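Cobalamin biosynthesis precorrin-6Y methylase (cbiE) (Archaeoglobus fulgidus, PDB 2BB3) probably transfers a methyl group from S-adenosyl-L-methionine to a precorrin intermediate in adenosylcobalamin biosynthesis. Local coordinates at residues L183-C188 with D207-F212; L163-D168 with I211-E216; R179-L184 with D200-E205. All coordinates share one frame; numbering follows the deposited sequence.

How the contacts relate
All three contacts lie in or against the mixed sheet of the tetrapyrrole methylase fold. Going from the N terminus, strand 162-167 comes first, then 180-185, then 193-198 and the loop 200-205, and last 209-213, which inserts between 162-167 and 180-185. Contact 2 closes the longest loop, from 163-168 to 211-216. Within it, contact 3 joins 179-184 to 200-205, and contact 1 closes the loop from 183-188 to 207-212, overlapping contact 3 in a staggered way with Leu183 and Leu184 shared. Contacts 1 and 2 share Ile211 and Phe212, and both reach S-adenosyl-L-homocysteine; in contact 3 the loop 200-205 packs on strand 180-185.

Contact 1: L183-C188 with D207-F212. With SAH (S-adenosyl-L-homocysteine), chain C.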
loop_
_atom_site.group_PDB
_atom_site.type_symbol
_atom_site.label_atom_id
_atom_site.label_comp_id
_atom_site.label_asym_id
_atom_site.label_seq_id
_atom_site.Cartn_x
_atom_site.Cartn_y
_atom_site.Cartn_z
ATOM N N LEU A 183 4.134 -10.055 15.964
ATOM C CA LEU A 183 5.012 -10.498 14.894
ATOM C C LEU A 183 4.175 -11.176 13.820
ATOM O O LEU A 183 3.488 -12.158 14.104
ATOM C CB LEU A 183 6.042 -11.506 15.433
ATOM C CG LEU A 183 6.916 -11.066 16.614
ATOM C CD1 LEU A 183 7.893 -12.171 17.030
ATOM C CD2 LEU A 183 7.683 -9.829 16.239
ATOM N N LEU A 184 4.220 -10.647 12.596
ATOM C CA LEU A 184 3.491 -11.270 11.497
ATOM C C LEU A 184 4.584 -11.863 10.606
ATOM O O LEU A 184 5.307 -11.156 9.920
ATOM C CB LEU A 184 2.598 -10.249 10.773
ATOM C CG LEU A 184 1.615 -9.625 11.777
ATOM C CD1 LEU A 184 2.135 -8.262 12.201
ATOM C CD2 LEU A 184 0.218 -9.507 11.195
ATOM N N GLU A 185 4.706 -13.185 10.671
ATOM C CA GLU A 185 5.731 -13.923 9.962
ATOM C C GLU A 185 5.266 -14.684 8.748
ATOM O O GLU A 185 4.233 -15.371 8.769
ATOM C CB GLU A 185 6.388 -14.922 10.924
ATOM C CG GLU A 185 6.886 -14.277 12.193
ATOM C CD GLU A 185 7.363 -15.288 13.221
ATOM O OE1 GLU A 185 6.566 -16.178 13.601
ATOM O OE2 GLU A 185 8.533 -15.194 13.650
ATOM N N ASN A 186 6.046 -14.559 7.683
ATOM C CA ASN A 186 5.779 -15.282 6.450
ATOM C C ASN A 186 4.332 -15.161 5.979
ATOM O O ASN A 186 3.699 -16.164 5.648
ATOM C CB ASN A 186 6.145 -16.751 6.676
ATOM C CG ASN A 186 7.427 -16.906 7.483
ATOM O OD1 ASN A 186 8.431 -16.242 7.209
ATOM N ND2 ASN A 186 7.399 -17.783 8.480
ATOM N N LEU A 187 3.808 -13.940 5.944
ATOM C CA LEU A 187 2.441 -13.731 5.503
ATOM C C LEU A 187 2.231 -14.376 4.138
ATOM O O LEU A 187 3.029 -14.193 3.213
ATOM C CB LEU A 187 2.125 -12.234 5.444
ATOM C CG LEU A 187 2.131 -11.584 6.827
ATOM C CD1 LEU A 187 1.892 -10.078 6.725
ATOM C CD2 LEU A 187 1.043 -12.224 7.700
ATOM N N CYS A 188 1.165 -15.166 4.041
ATOM C CA CYS A 188 0.827 -15.841 2.798
ATOM C C CYS A 188 1.823 -16.886 2.325
ATOM O O CYS A 188 1.826 -17.242 1.158
ATOM C CB CYS A 188 0.638 -14.809 1.700
ATOM S SG CYS A 188 -1.018 -14.099 1.670
ATOM N N ASP A 207 13.102 -14.162 8.473
ATOM C CA ASP A 207 13.570 -12.941 7.826
ATOM C C ASP A 207 12.421 -12.178 7.170
ATOM O O ASP A 207 12.610 -11.082 6.655
ATOM C CB ASP A 207 14.653 -13.248 6.803
ATOM C CG ASP A 207 15.974 -13.595 7.464
ATOM O OD1 ASP A 207 16.251 -13.028 8.555
ATOM O OD2 ASP A 207 16.726 -14.421 6.900
ATOM N N TYR A 208 11.234 -12.772 7.191
ATOM C CA TYR A 208 10.047 -12.123 6.649
ATOM C C TYR A 208 9.147 -11.836 7.840
ATOM O O TYR A 208 8.118 -12.491 8.029
ATOM C CB TYR A 208 9.337 -13.042 5.657
ATOM C CG TYR A 208 10.229 -13.403 4.502
ATOM C CD1 TYR A 208 10.906 -14.623 4.477
ATOM C CD2 TYR A 208 10.482 -12.484 3.482
ATOM C CE1 TYR A 208 11.826 -14.914 3.469
ATOM C CE2 TYR A 208 11.403 -12.764 2.467
ATOM C CZ TYR A 208 12.070 -13.976 2.475
ATOM O OH TYR A 208 13.019 -14.248 1.525
ATOM N N THR A 209 9.554 -10.862 8.645
ATOM C CA THR A 209 8.806 -10.521 9.850
ATOM C C THR A 209 8.345 -9.081 9.908
ATOM O O THR A 209 9.143 -8.149 9.784
ATOM C CB THR A 209 9.668 -10.788 11.117
ATOM O OG1 THR A 209 10.050 -12.169 11.137
ATOM C CG2 THR A 209 8.884 -10.497 12.383
ATOM N N ILE A 210 7.050 -8.881 10.078
ATOM C CA ILE A 210 6.588 -7.519 10.217
ATOM C C ILE A 210 6.308 -7.397 11.697
ATOM O O ILE A 210 5.697 -8.283 12.291
ATOM C CB ILE A 210 5.369 -7.219 9.318
ATOM C CG1 ILE A 210 5.856 -7.027 7.865
ATOM C CG2 ILE A 210 4.668 -5.946 9.801
ATOM C CD1 ILE A 210 4.765 -6.827 6.858
ATOM N N ILE A 211 6.816 -6.328 12.304
ATOM C CA ILE A 211 6.663 -6.122 13.748
ATOM C C ILE A 211 5.696 -4.984 14.027
ATOM O O ILE A 211 6.006 -3.848 13.728
ATOM C CB ILE A 211 8.021 -5.768 14.391
ATOM C CG1 ILE A 211 9.005 -6.933 14.216
ATOM C CG2 ILE A 211 7.825 -5.406 15.863
ATOM C CD1 ILE A 211 10.400 -6.680 14.855
ATOM N N PHE A 212 4.534 -5.290 14.593
ATOM C CA PHE A 212 3.553 -4.255 14.899
ATOM C C PHE A 212 3.708 -3.781 16.342
ATOM O O PHE A 212 3.627 -4.580 17.268
ATOM C CB PHE A 212 2.122 -4.778 14.684
ATOM C CG PHE A 212 1.058 -3.771 15.005
ATOM C CD1 PHE A 212 0.961 -2.586 14.275
ATOM C CD2 PHE A 212 0.159 -3.995 16.046
ATOM C CE1 PHE A 212 -0.012 -1.640 14.577
ATOM C CE2 PHE A 212 -0.827 -3.047 16.359
ATOM C CZ PHE A 212 -0.912 -1.871 15.624
HETATM N N SAH C . 8.689 -4.833 -1.457
HETATM C CA SAH C . 8.261 -5.651 -0.394
HETATM C CB SAH C . 9.188 -5.536 0.815
HETATM C CG SAH C . 10.679 -5.838 0.758
HETATM S SD SAH C . 11.713 -5.348 2.112
HETATM C C SAH C . 6.832 -5.342 -0.129
HETATM O O SAH C . 6.374 -6.141 0.585
HETATM O OXT SAH C . 6.291 -4.371 -0.583
HETATM C "C5'" SAH C . 11.591 -7.002 2.730
HETATM C "C4'" SAH C . 10.862 -7.137 4.054
HETATM O "O4'" SAH C . 9.493 -7.145 3.942
HETATM C "C3'" SAH C . 11.249 -8.294 4.923
HETATM O "O3'" SAH C . 12.396 -8.104 5.638
HETATM C "C2'" SAH C . 10.042 -8.394 5.783
HETATM O "O2'" SAH C . 10.137 -7.622 6.901
HETATM C "C1'" SAH C . 8.936 -7.878 4.936
HETATM N N9 SAH C . 8.224 -8.965 4.307
HETATM C C8 SAH C . 8.266 -9.252 3.042
HETATM N N7 SAH C . 7.488 -10.235 2.753
HETATM C C5 SAH C . 6.920 -10.601 3.836
HETATM C C6 SAH C . 6.011 -11.573 4.091
HETATM N N6 SAH C . 5.555 -12.372 3.196
HETATM N N1 SAH C . 5.581 -11.712 5.329
HETATM C C2 SAH C . 6.043 -10.915 6.297
HETATM N N3 SAH C . 6.916 -9.974 6.021
HETATM C C4 SAH C . 7.365 -9.816 4.819
#
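Leu184 and Ile210 form a hydrogen-bonded pair between antiparallel strands whose axes run 161° apart, with Leu184 N to Ile210 O at 2.8 Å and Ile210 N to Leu184 O at 2.9 Å. Asn186 N extends the ladder to Tyr208 O. On the face with Leu183, Glu185, Thr209 and Ile211, CD2 of Leu183 lies 3.8 Å from CG1 of Ile211, the side chains side by side, pointing the same way. Glu185 CG runs alongside Thr209 OG1, which is hydrogen-bonded to Ser206 O, while the Glu185 carboxylate pairs with Arg193 and Arg195. The Asn186 and Tyr208 side chains cross at about a right angle, OD1 lying at the ring edge near its plane, with amide and ring planes 66° apart; this OD1 accepts from Ser206. The polar edge of the adenine is met by the main chain of Leu187: Leu187 N donates to SAH N1 at 2.9 Å, and SAH N6 donates to Leu187 O at 3.1 Å. Tyr208 CD2 approaches SAH N7 obliquely, and Ile210 sets CG1 3.6 Å from SAH N3; its chi1 of -77° keeps this branch beside the backbone N, and CG2 turns to Leu184 CD1. The adenine end of the ligand thus lies where the strand pair ends, near Cys188, disulfide-bonded to Cys32. Helix 125-133 packs on Leu187, Ile210 and Phe212, and strands 162-167 and 193-198 flank the pair.

Contact 2: L163-D168 with I211-E216. With SAH (S-adenosyl-L-homocysteine), chain C.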
loop_
_atom_site.group_PDB
_atom_site.type_symbol
_atom_site.label_atom_id
_atom_site.label_comp_id
_atom_site.label_asym_id
_atom_site.label_seq_id
_atom_site.Cartn_x
_atom_site.Cartn_y
_atom_site.Cartn_z
ATOM N N LEU A 163 3.895 1.565 15.096
ATOM C CA LEU A 163 4.986 1.311 14.178
ATOM C C LEU A 163 4.713 -0.016 13.484
ATOM O O LEU A 163 4.216 -0.960 14.093
ATOM C CB LEU A 163 6.329 1.227 14.911
ATOM C CG LEU A 163 6.892 2.525 15.499
ATOM C CD1 LEU A 163 8.298 2.253 16.038
ATOM C CD2 LEU A 163 6.941 3.618 14.430
ATOM N N LEU A 164 5.013 -0.059 12.193
ATOM C CA LEU A 164 4.883 -1.279 11.412
ATOM C C LEU A 164 6.313 -1.396 10.871
ATOM O O LEU A 164 6.703 -0.686 9.946
ATOM C CB LEU A 164 3.862 -1.109 10.282
ATOM C CG LEU A 164 3.203 -2.426 9.847
ATOM C CD1 LEU A 164 2.423 -3.014 11.018
ATOM C CD2 LEU A 164 2.277 -2.203 8.666
ATOM N N ILE A 165 7.098 -2.280 11.473
ATOM C CA ILE A 165 8.495 -2.441 11.095
ATOM C C ILE A 165 8.735 -3.623 10.170
ATOM O O ILE A 165 8.337 -4.735 10.470
ATOM C CB ILE A 165 9.369 -2.644 12.363
ATOM C CG1 ILE A 165 9.118 -1.510 13.357
ATOM C CG2 ILE A 165 10.844 -2.708 11.986
ATOM C CD1 ILE A 165 9.618 -1.829 14.781
ATOM N N LEU A 166 9.367 -3.376 9.034
ATOM C CA LEU A 166 9.689 -4.475 8.136
ATOM C C LEU A 166 11.019 -4.989 8.665
ATOM O O LEU A 166 12.045 -4.325 8.520
ATOM C CB LEU A 166 9.815 -3.991 6.688
ATOM C CG LEU A 166 8.550 -3.337 6.112
ATOM C CD1 LEU A 166 8.492 -3.563 4.637
ATOM C CD2 LEU A 166 7.320 -3.936 6.732
ATOM N N ALA A 167 11.005 -6.159 9.297
ATOM C CA ALA A 167 12.231 -6.679 9.865
ATOM C C ALA A 167 12.643 -8.040 9.342
ATOM O O ALA A 167 11.899 -8.719 8.638
ATOM C CB ALA A 167 12.089 -6.746 11.395
ATOM N N ASP A 168 13.871 -8.415 9.665
ATOM C CA ASP A 168 14.369 -9.725 9.303
ATOM C C ASP A 168 14.809 -10.280 10.644
ATOM O O ASP A 168 14.695 -9.574 11.632
ATOM C CB ASP A 168 15.518 -9.665 8.286
ATOM C CG ASP A 168 16.712 -8.898 8.782
ATOM O OD1 ASP A 168 16.866 -8.731 10.009
ATOM O OD2 ASP A 168 17.523 -8.482 7.925
ATOM N N ILE A 211 6.816 -6.328 12.304
ATOM C CA ILE A 211 6.663 -6.122 13.748
ATOM C C ILE A 211 5.696 -4.984 14.027
ATOM O O ILE A 211 6.006 -3.848 13.728
ATOM C CB ILE A 211 8.021 -5.768 14.391
ATOM C CG1 ILE A 211 9.005 -6.933 14.216
ATOM C CG2 ILE A 211 7.825 -5.406 15.863
ATOM C CD1 ILE A 211 10.400 -6.680 14.855
ATOM N N PHE A 212 4.534 -5.290 14.593
ATOM C CA PHE A 212 3.553 -4.255 14.899
ATOM C C PHE A 212 3.708 -3.781 16.342
ATOM O O PHE A 212 3.627 -4.580 17.268
ATOM C CB PHE A 212 2.122 -4.778 14.684
ATOM C CG PHE A 212 1.058 -3.771 15.005
ATOM C CD1 PHE A 212 0.961 -2.586 14.275
ATOM C CD2 PHE A 212 0.159 -3.995 16.046
ATOM C CE1 PHE A 212 -0.012 -1.640 14.577
ATOM C CE2 PHE A 212 -0.827 -3.047 16.359
ATOM C CZ PHE A 212 -0.912 -1.871 15.624
ATOM N N VAL A 213 3.939 -2.480 16.521
ATOM C CA VAL A 213 4.091 -1.880 17.847
ATOM C C VAL A 213 3.020 -0.787 18.016
ATOM O O VAL A 213 3.119 0.284 17.403
ATOM C CB VAL A 213 5.489 -1.225 18.012
ATOM C CG1 VAL A 213 5.755 -0.944 19.479
ATOM C CG2 VAL A 213 6.582 -2.121 17.411
ATOM N N GLU A 214 2.007 -1.045 18.844
ATOM C CA GLU A 214 0.944 -0.060 19.075
ATOM C C GLU A 214 1.504 1.197 19.703
ATOM O O GLU A 214 2.407 1.130 20.531
ATOM C CB GLU A 214 -0.169 -0.605 19.993
ATOM C CG GLU A 214 -0.849 -1.878 19.516
ATOM C CD GLU A 214 -2.273 -2.031 20.067
ATOM O OE1 GLU A 214 -2.810 -3.167 20.061
ATOM O OE2 GLU A 214 -2.854 -1.003 20.494
ATOM N N ARG A 215 0.960 2.344 19.323
ATOM C CA ARG A 215 1.447 3.596 19.870
ATOM C C ARG A 215 1.221 3.660 21.373
ATOM O O ARG A 215 0.188 3.246 21.879
ATOM C CB ARG A 215 0.786 4.804 19.170
ATOM C CG ARG A 215 -0.727 4.889 19.253
ATOM C CD ARG A 215 -1.259 6.224 18.684
ATOM N NE ARG A 215 -0.736 7.392 19.395
ATOM C CZ ARG A 215 -1.047 8.658 19.117
ATOM N NH1 ARG A 215 -0.511 9.644 19.830
ATOM N NH2 ARG A 215 -1.889 8.946 18.135
ATOM N N GLU A 216 2.235 4.142 22.081
ATOM C CA GLU A 216 2.152 4.290 23.524
ATOM C C GLU A 216 1.329 5.563 23.720
ATOM O O GLU A 216 1.851 6.679 23.743
ATOM C CB GLU A 216 3.562 4.367 24.104
ATOM C CG GLU A 216 4.363 3.093 23.786
ATOM C CD GLU A 216 5.694 2.985 24.503
ATOM O OE1 GLU A 216 6.612 3.780 24.195
ATOM O OE2 GLU A 216 5.817 2.094 25.378
HETATM N N SAH C . 8.689 -4.833 -1.457
HETATM C CA SAH C . 8.261 -5.651 -0.394
HETATM C CB SAH C . 9.188 -5.536 0.815
HETATM C CG SAH C . 10.679 -5.838 0.758
HETATM S SD SAH C . 11.713 -5.348 2.112
HETATM C C SAH C . 6.832 -5.342 -0.129
HETATM O O SAH C . 6.374 -6.141 0.585
HETATM O OXT SAH C . 6.291 -4.371 -0.583
HETATM C "C5'" SAH C . 11.591 -7.002 2.730
HETATM C "C4'" SAH C . 10.862 -7.137 4.054
HETATM O "O4'" SAH C . 9.493 -7.145 3.942
HETATM C "C3'" SAH C . 11.249 -8.294 4.923
HETATM O "O3'" SAH C . 12.396 -8.104 5.638
HETATM C "C2'" SAH C . 10.042 -8.394 5.783
HETATM O "O2'" SAH C . 10.137 -7.622 6.901
HETATM C "C1'" SAH C . 8.936 -7.878 4.936
HETATM N N9 SAH C . 8.224 -8.965 4.307
HETATM C C8 SAH C . 8.266 -9.252 3.042
HETATM N N7 SAH C . 7.488 -10.235 2.753
HETATM C C5 SAH C . 6.920 -10.601 3.836
HETATM C C6 SAH C . 6.011 -11.573 4.091
HETATM N N6 SAH C . 5.555 -12.372 3.196
HETATM N N1 SAH C . 5.581 -11.712 5.329
HETATM C C2 SAH C . 6.043 -10.915 6.297
HETATM N N3 SAH C . 6.916 -9.974 6.021
HETATM C C4 SAH C . 7.365 -9.816 4.819
#
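Four backbone hydrogen bonds join Leu163 to Val213 and Ile165 to Ile211, one in each direction per pair; Leu163 N to Val213 O is 2.8 Å, and Ile165 N to Ile211 O is nearly straight at 176°. Leu164 and Phe212 form the non-hydrogen-bonded pair between them. The Ala167 carbonyl oxygen lies 2.7 Å from SAH O2' and 3.1 Å from SAH O3', within hydrogen-bonding distance of both ribose hydroxyls, though each has another possible acceptor. On the face of Leu163, Ile165 and Val213, the beta carbons CB of Leu163 and Val213 meet at 4.0 Å, and Ile165 CD1 reaches across to Val213 CG2. Ala167 CB touches Ile211 CD1 at 3.9 Å; this CD1 is anti to CA (chi2 -179°), which carries it out to Ala167. The other face carries Leu164, whose CD1 comes to the edge of the Phe212 ring, 3.6 Å from its CD1; chi1 of 179° places the ring anti to the Phe212 backbone N. Helix 125-133 packs on Leu164 and Phe212. The chemistry divides broadly: aliphatic side chains join the strands on one face, and Leu164 with the Phe212 ring on the other, while main-chain polarity builds the ladder and presents a carbonyl to the ribose.

Contact 3: R179-L184 with D200-E205; sequences RRVVLL and DSIELE
The loop leading from strand 193-198 to strand 209-213 folds back over one face of the mixed sheet, and its residues Ile202 and Leu204 settle on Val181 and Leu183 of strand 180-185. No hydrogen bond links the two segments, and the alpha carbons of Leu183 and Leu204 are 8.3 Å apart, so the contact is carried mainly by side chains. Leu183 carries most of it. Its CD1 meets Ile202 CD1 at 3.6 Å, the two side chains reaching toward each other tip to tip. The same CD1 lies 3.6 Å from Leu204 CD2, which also approaches Leu183 CD2 at 3.7 Å; here the side chains cross at about a right angle, and the one methyl CD2 of Leu204 sits against both branches of Leu183. Ile202 holds CG1 opposite its backbone N (chi1 -163°), sending CD1 toward Leu183, while CG2 turns to Val181 CG2 at 4.2 Å. Cutting Leu183 back to an alanine is likely to leave a gap next to Ile202 CD1 and Leu204 CD2, with little more than the Val181 touch holding the loop to this strand. Around this apolar patch, Leu173 packs on Ile202 and Leu204, and Phe171 on Leu204. Strand 193-198 adds Arg195, which touches Leu183 and Ile202 and bonds to Glu203 O, while on strand 209-213 Ile211 adjoins Val181.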
loop_
_atom_site.group_PDB
_atom_site.type_symbol
_atom_site.label_atom_id
_atom_site.label_comp_id
_atom_site.label_asym_id
_atom_site.label_seq_id
_atom_site.Cartn_x
_atom_site.Cartn_y
_atom_site.Cartn_z
ATOM N N ARG A 179 8.014 -3.402 25.442
ATOM C CA ARG A 179 6.814 -3.130 24.665
ATOM C C ARG A 179 6.153 -4.354 24.067
ATOM O O ARG A 179 6.817 -5.272 23.600
ATOM C CB ARG A 179 7.153 -2.152 23.544
ATOM C CG ARG A 179 7.733 -0.840 24.027
ATOM C CD ARG A 179 7.870 0.099 22.857
ATOM N NE ARG A 179 8.189 1.468 23.244
ATOM C CZ ARG A 179 9.398 1.893 23.598
ATOM N NH1 ARG A 179 9.581 3.167 23.924
ATOM N NH2 ARG A 179 10.426 1.049 23.631
ATOM N N ARG A 180 4.833 -4.370 24.091
ATOM C CA ARG A 180 4.105 -5.470 23.505
ATOM C C ARG A 180 4.290 -5.366 21.993
ATOM O O ARG A 180 4.176 -4.291 21.422
ATOM C CB ARG A 180 2.616 -5.378 23.856
ATOM C CG ARG A 180 1.761 -6.414 23.124
ATOM C CD ARG A 180 0.307 -6.445 23.593
ATOM N NE ARG A 180 0.159 -7.101 24.894
ATOM C CZ ARG A 180 -1.006 -7.430 25.444
ATOM N NH1 ARG A 180 -2.144 -7.167 24.809
ATOM N NH2 ARG A 180 -1.029 -8.031 26.628
ATOM N N VAL A 181 4.604 -6.476 21.349
ATOM C CA VAL A 181 4.764 -6.455 19.914
ATOM C C VAL A 181 3.987 -7.611 19.313
ATOM O O VAL A 181 3.718 -8.604 19.992
ATOM C CB VAL A 181 6.262 -6.565 19.492
ATOM C CG1 VAL A 181 7.056 -5.399 20.075
ATOM C CG2 VAL A 181 6.851 -7.888 19.941
ATOM N N VAL A 182 3.583 -7.446 18.055
ATOM C CA VAL A 182 2.878 -8.488 17.333
ATOM C C VAL A 182 3.796 -8.780 16.145
ATOM O O VAL A 182 4.200 -7.869 15.424
ATOM C CB VAL A 182 1.485 -8.023 16.826
ATOM C CG1 VAL A 182 0.828 -9.124 16.008
ATOM C CG2 VAL A 182 0.588 -7.647 18.004
ATOM N N LEU A 183 4.134 -10.055 15.964
ATOM C CA LEU A 183 5.012 -10.498 14.894
ATOM C C LEU A 183 4.175 -11.176 13.820
ATOM O O LEU A 183 3.488 -12.158 14.104
ATOM C CB LEU A 183 6.042 -11.506 15.433
ATOM C CG LEU A 183 6.916 -11.066 16.614
ATOM C CD1 LEU A 183 7.893 -12.171 17.030
ATOM C CD2 LEU A 183 7.683 -9.829 16.239
ATOM N N LEU A 184 4.220 -10.647 12.596
ATOM C CA LEU A 184 3.491 -11.270 11.497
ATOM C C LEU A 184 4.584 -11.863 10.606
ATOM O O LEU A 184 5.307 -11.156 9.920
ATOM C CB LEU A 184 2.598 -10.249 10.773
ATOM C CG LEU A 184 1.615 -9.625 11.777
ATOM C CD1 LEU A 184 2.135 -8.262 12.201
ATOM C CD2 LEU A 184 0.218 -9.507 11.195
ATOM N N ASP A 200 11.205 -7.986 24.954
ATOM C CA ASP A 200 12.264 -8.556 25.790
ATOM C C ASP A 200 12.195 -10.068 25.992
ATOM O O ASP A 200 13.197 -10.691 26.345
ATOM C CB ASP A 200 12.278 -7.876 27.163
ATOM C CG ASP A 200 10.925 -7.901 27.838
ATOM O OD1 ASP A 200 10.204 -8.908 27.693
ATOM O OD2 ASP A 200 10.584 -6.916 28.523
ATOM N N SER A 201 11.030 -10.666 25.766
ATOM C CA SER A 201 10.896 -12.101 25.975
ATOM C C SER A 201 10.364 -12.915 24.794
ATOM O O SER A 201 9.865 -14.026 24.978
ATOM C CB SER A 201 10.030 -12.363 27.204
ATOM O OG SER A 201 8.712 -11.884 27.013
ATOM N N ILE A 202 10.460 -12.375 23.584
ATOM C CA ILE A 202 10.016 -13.108 22.402
ATOM C C ILE A 202 11.207 -13.159 21.452
ATOM O O ILE A 202 11.966 -12.206 21.370
ATOM C CB ILE A 202 8.797 -12.418 21.726
ATOM C CG1 ILE A 202 8.109 -13.394 20.770
ATOM C CG2 ILE A 202 9.235 -11.161 20.989
ATOM C CD1 ILE A 202 6.721 -12.958 20.336
ATOM N N GLU A 203 11.393 -14.280 20.768
ATOM C CA GLU A 203 12.503 -14.424 19.832
ATOM C C GLU A 203 12.055 -14.355 18.378
ATOM O O GLU A 203 11.005 -14.894 18.020
ATOM C CB GLU A 203 13.217 -15.768 20.029
ATOM C CG GLU A 203 14.387 -15.736 20.982
ATOM C CD GLU A 203 13.975 -15.352 22.383
ATOM O OE1 GLU A 203 13.120 -16.057 22.967
ATOM O OE2 GLU A 203 14.506 -14.342 22.893
ATOM N N LEU A 204 12.859 -13.700 17.548
ATOM C CA LEU A 204 12.570 -13.614 16.131
ATOM C C LEU A 204 13.151 -14.861 15.504
ATOM O O LEU A 204 14.102 -15.426 16.032
ATOM C CB LEU A 204 13.224 -12.380 15.513
ATOM C CG LEU A 204 12.727 -11.048 16.072
ATOM C CD1 LEU A 204 13.334 -9.912 15.262
ATOM C CD2 LEU A 204 11.208 -11.012 16.039
ATOM N N GLU A 205 12.581 -15.299 14.389
ATOM C CA GLU A 205 13.099 -16.481 13.727
ATOM C C GLU A 205 12.967 -16.437 12.217
ATOM O O GLU A 205 13.575 -17.243 11.524
ATOM C CB GLU A 205 12.437 -17.756 14.285
ATOM C CG GLU A 205 10.930 -17.719 14.410
ATOM C CD GLU A 205 10.375 -18.907 15.219
ATOM O OE1 GLU A 205 10.796 -19.095 16.392
ATOM O OE2 GLU A 205 9.520 -19.656 14.684
#